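Local coordinates for probable branched-chain amino acid ABC transporter, amino acid binding protein (PDB 3LKB) that probably serves as the substrate-binding protein of a branched-chain amino acid ABC transporter and holds a bound valine between its lobes, at residues 199-205 against 225-230. The protein carries 2 engineered substitutions. Sequence-based numbering, arbitrary orientation.
Sequences VEYVVHQ and MRHLGA
Val199 meets Met225 just before the two strands begin, its CG1 lying 4.2 Å from Met225 SD, and Phe194 of helix 188-196 touches both side chains. Glu200 O then accepts a hydrogen bond from Arg226 N, the first of five backbone hydrogen bonds that alternate between the strands in parallel register. At Tyr201 the ring has Leu228 CD1 near its plane at one edge, 4.0 Å from Tyr201 CD1, while the start of the Arg226 chain approaches obliquely; the phenol OH reaches on to Glu140. Val202 grips the neighbouring strand through both backbone groups, its N bonded to Arg226 O at 2.6 Å and its O to Leu228 N at 2.9 Å. With CG1 anti to the backbone N (chi1 -173°), CG2 falls beside that N, 3.8 Å from Met225 CE and over one face of the His227 ring. Val203 faces Leu228 on the Tyr201 side. His204 N donates to Leu228 O, a carbonyl that ND1 of the same residue also approaches in a weak bond of 3.4 Å. Replacing the imidazole with an alanine here is likely to take this second donor from Leu228 O and open a gap beside Val211 and Ile214 of helix 208-220. Gln205 OE1 lies 3.3 Å from Ala230 CB, while NE2 bonds to the carbonyl O of Phe155 in the valine pocket, the side chain about 6 Å from the ligand. Strand 201-205, helix 208-220 and strand 226-229 form a beta-alpha-beta crossover in the parallel part of the mixed sheet of a periplasmic binding protein lobe.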
loop_
_atom_site.group_PDB
_atom_site.type_symbol
_atom_site.label_atom_id
_atom_site.label_comp_id
_atom_site.label_asym_id
_atom_site.label_seq_id
_atom_site.Cartn_x
_atom_site.Cartn_y
_atom_site.Cartn_z
ATOM N N VAL A 199 -4.347 21.233 -27.347
ATOM C CA VAL A 199 -3.191 20.653 -26.680
ATOM C C VAL A 199 -2.636 19.486 -27.498
ATOM O O VAL A 199 -3.385 18.689 -28.003
ATOM C CB VAL A 199 -3.528 20.235 -25.201
ATOM C CG1 VAL A 199 -2.415 19.415 -24.540
ATOM C CG2 VAL A 199 -3.806 21.489 -24.367
ATOM N N GLU A 200 -1.313 19.393 -27.618
ATOM C CA GLU A 200 -0.738 18.330 -28.439
ATOM C C GLU A 200 0.196 17.439 -27.654
ATOM O O GLU A 200 0.557 16.359 -28.096
ATOM C CB GLU A 200 -0.052 18.903 -29.673
ATOM C CG GLU A 200 0.356 20.340 -29.559
ATOM C CD GLU A 200 0.563 21.016 -30.930
ATOM O OE1 GLU A 200 1.030 22.198 -30.965
ATOM O OE2 GLU A 200 0.265 20.352 -31.954
ATOM N N TYR A 201 0.579 17.915 -26.475
ATOM C CA TYR A 201 1.518 17.218 -25.642
ATOM C C TYR A 201 1.055 17.459 -24.245
ATOM O O TYR A 201 0.840 18.597 -23.852
ATOM C CB TYR A 201 2.907 17.809 -25.792
ATOM C CG TYR A 201 3.527 17.527 -27.127
ATOM C CD1 TYR A 201 4.410 16.460 -27.290
ATOM C CD2 TYR A 201 3.245 18.334 -28.235
ATOM C CE1 TYR A 201 4.983 16.195 -28.523
ATOM C CE2 TYR A 201 3.833 18.087 -29.489
ATOM C CZ TYR A 201 4.697 17.021 -29.623
ATOM O OH TYR A 201 5.272 16.755 -30.844
ATOM N N VAL A 202 0.904 16.395 -23.494
ATOM C CA VAL A 202 0.642 16.535 -22.083
ATOM C C VAL A 202 1.843 16.037 -21.277
ATOM O O VAL A 202 2.277 14.891 -21.428
ATOM C CB VAL A 202 -0.600 15.722 -21.666
ATOM C CG1 VAL A 202 -0.950 16.008 -20.254
ATOM C CG2 VAL A 202 -1.718 16.053 -22.536
ATOM N N VAL A 203 2.372 16.902 -20.427
ATOM C CA VAL A 203 3.471 16.506 -19.565
ATOM C C VAL A 203 2.931 16.263 -18.177
ATOM O O VAL A 203 2.260 17.126 -17.631
ATOM C CB VAL A 203 4.525 17.601 -19.498
ATOM C CG1 VAL A 203 5.577 17.282 -18.427
ATOM C CG2 VAL A 203 5.147 17.759 -20.860
ATOM N N HIS A 204 3.253 15.103 -17.604
ATOM C CA HIS A 204 2.762 14.741 -16.253
ATOM C C HIS A 204 3.812 14.835 -15.157
ATOM O O HIS A 204 4.937 14.388 -15.322
ATOM C CB HIS A 204 2.283 13.297 -16.267
ATOM C CG HIS A 204 1.006 13.078 -17.020
ATOM N ND1 HIS A 204 0.965 12.883 -18.391
ATOM C CD2 HIS A 204 -0.280 13.022 -16.595
ATOM C CE1 HIS A 204 -0.282 12.675 -18.770
ATOM N NE2 HIS A 204 -1.057 12.756 -17.701
ATOM N N GLN A 205 3.424 15.364 -14.005
ATOM C CA GLN A 205 4.225 15.227 -12.791
ATOM C C GLN A 205 3.365 14.574 -11.737
ATOM O O GLN A 205 2.564 15.215 -11.057
ATOM C CB GLN A 205 4.698 16.597 -12.306
ATOM C CG GLN A 205 5.226 16.634 -10.873
ATOM C CD GLN A 205 6.624 15.965 -10.667
ATOM O OE1 GLN A 205 7.090 15.170 -11.481
ATOM N NE2 GLN A 205 7.268 16.282 -9.542
ATOM N N MET A 225 -3.015 13.363 -28.600
ATOM C CA MET A 225 -2.017 14.078 -27.837
ATOM C C MET A 225 -0.994 13.064 -27.358
ATOM O O MET A 225 -1.328 11.917 -27.026
ATOM C CB MET A 225 -2.593 14.759 -26.598
ATOM C CG MET A 225 -4.017 15.287 -26.681
ATOM S SD MET A 225 -4.540 15.832 -25.045
ATOM C CE MET A 225 -4.549 14.275 -24.269
ATOM N N ARG A 226 0.248 13.500 -27.326
ATOM C CA ARG A 226 1.324 12.724 -26.763
ATOM C C ARG A 226 1.479 12.998 -25.251
ATOM O O ARG A 226 1.398 14.154 -24.805
ATOM C CB ARG A 226 2.596 13.051 -27.530
ATOM C CG ARG A 226 3.859 12.624 -26.852
ATOM C CD ARG A 226 4.185 11.150 -27.127
ATOM N NE ARG A 226 4.223 10.930 -28.561
ATOM C CZ ARG A 226 5.018 10.060 -29.177
ATOM N NH1 ARG A 226 5.884 9.273 -28.515
ATOM N NH2 ARG A 226 4.925 9.971 -30.493
ATOM N N HIS A 227 1.700 11.928 -24.472
ATOM C CA HIS A 227 2.008 12.039 -23.047
ATOM C C HIS A 227 3.469 11.754 -22.656
ATOM O O HIS A 227 4.116 10.815 -23.139
ATOM C CB HIS A 227 1.046 11.201 -22.202
ATOM C CG HIS A 227 -0.401 11.512 -22.437
ATOM N ND1 HIS A 227 -1.030 11.249 -23.635
ATOM C CD2 HIS A 227 -1.349 12.028 -21.619
ATOM C CE1 HIS A 227 -2.304 11.602 -23.550
ATOM N NE2 HIS A 227 -2.517 12.094 -22.340
ATOM N N LEU A 228 3.970 12.595 -21.755
ATOM C CA LEU A 228 5.329 12.525 -21.246
ATOM C C LEU A 228 5.275 12.713 -19.738
ATOM O O LEU A 228 4.261 13.154 -19.197
ATOM C CB LEU A 228 6.225 13.605 -21.902
ATOM C CG LEU A 228 6.033 13.832 -23.431
ATOM C CD1 LEU A 228 4.764 14.649 -23.766
ATOM C CD2 LEU A 228 7.282 14.534 -24.007
ATOM N N GLY A 229 6.353 12.410 -19.039
ATOM C CA GLY A 229 6.311 12.474 -17.593
ATOM C C GLY A 229 7.643 12.335 -16.923
ATOM O O GLY A 229 8.574 11.764 -17.467
ATOM N N ALA A 230 7.724 12.894 -15.727
ATOM C CA ALA A 230 8.912 12.930 -14.957
ATOM C C ALA A 230 9.047 11.648 -14.139
ATOM O O ALA A 230 8.243 10.733 -14.237
ATOM C CB ALA A 230 8.840 14.093 -14.077
#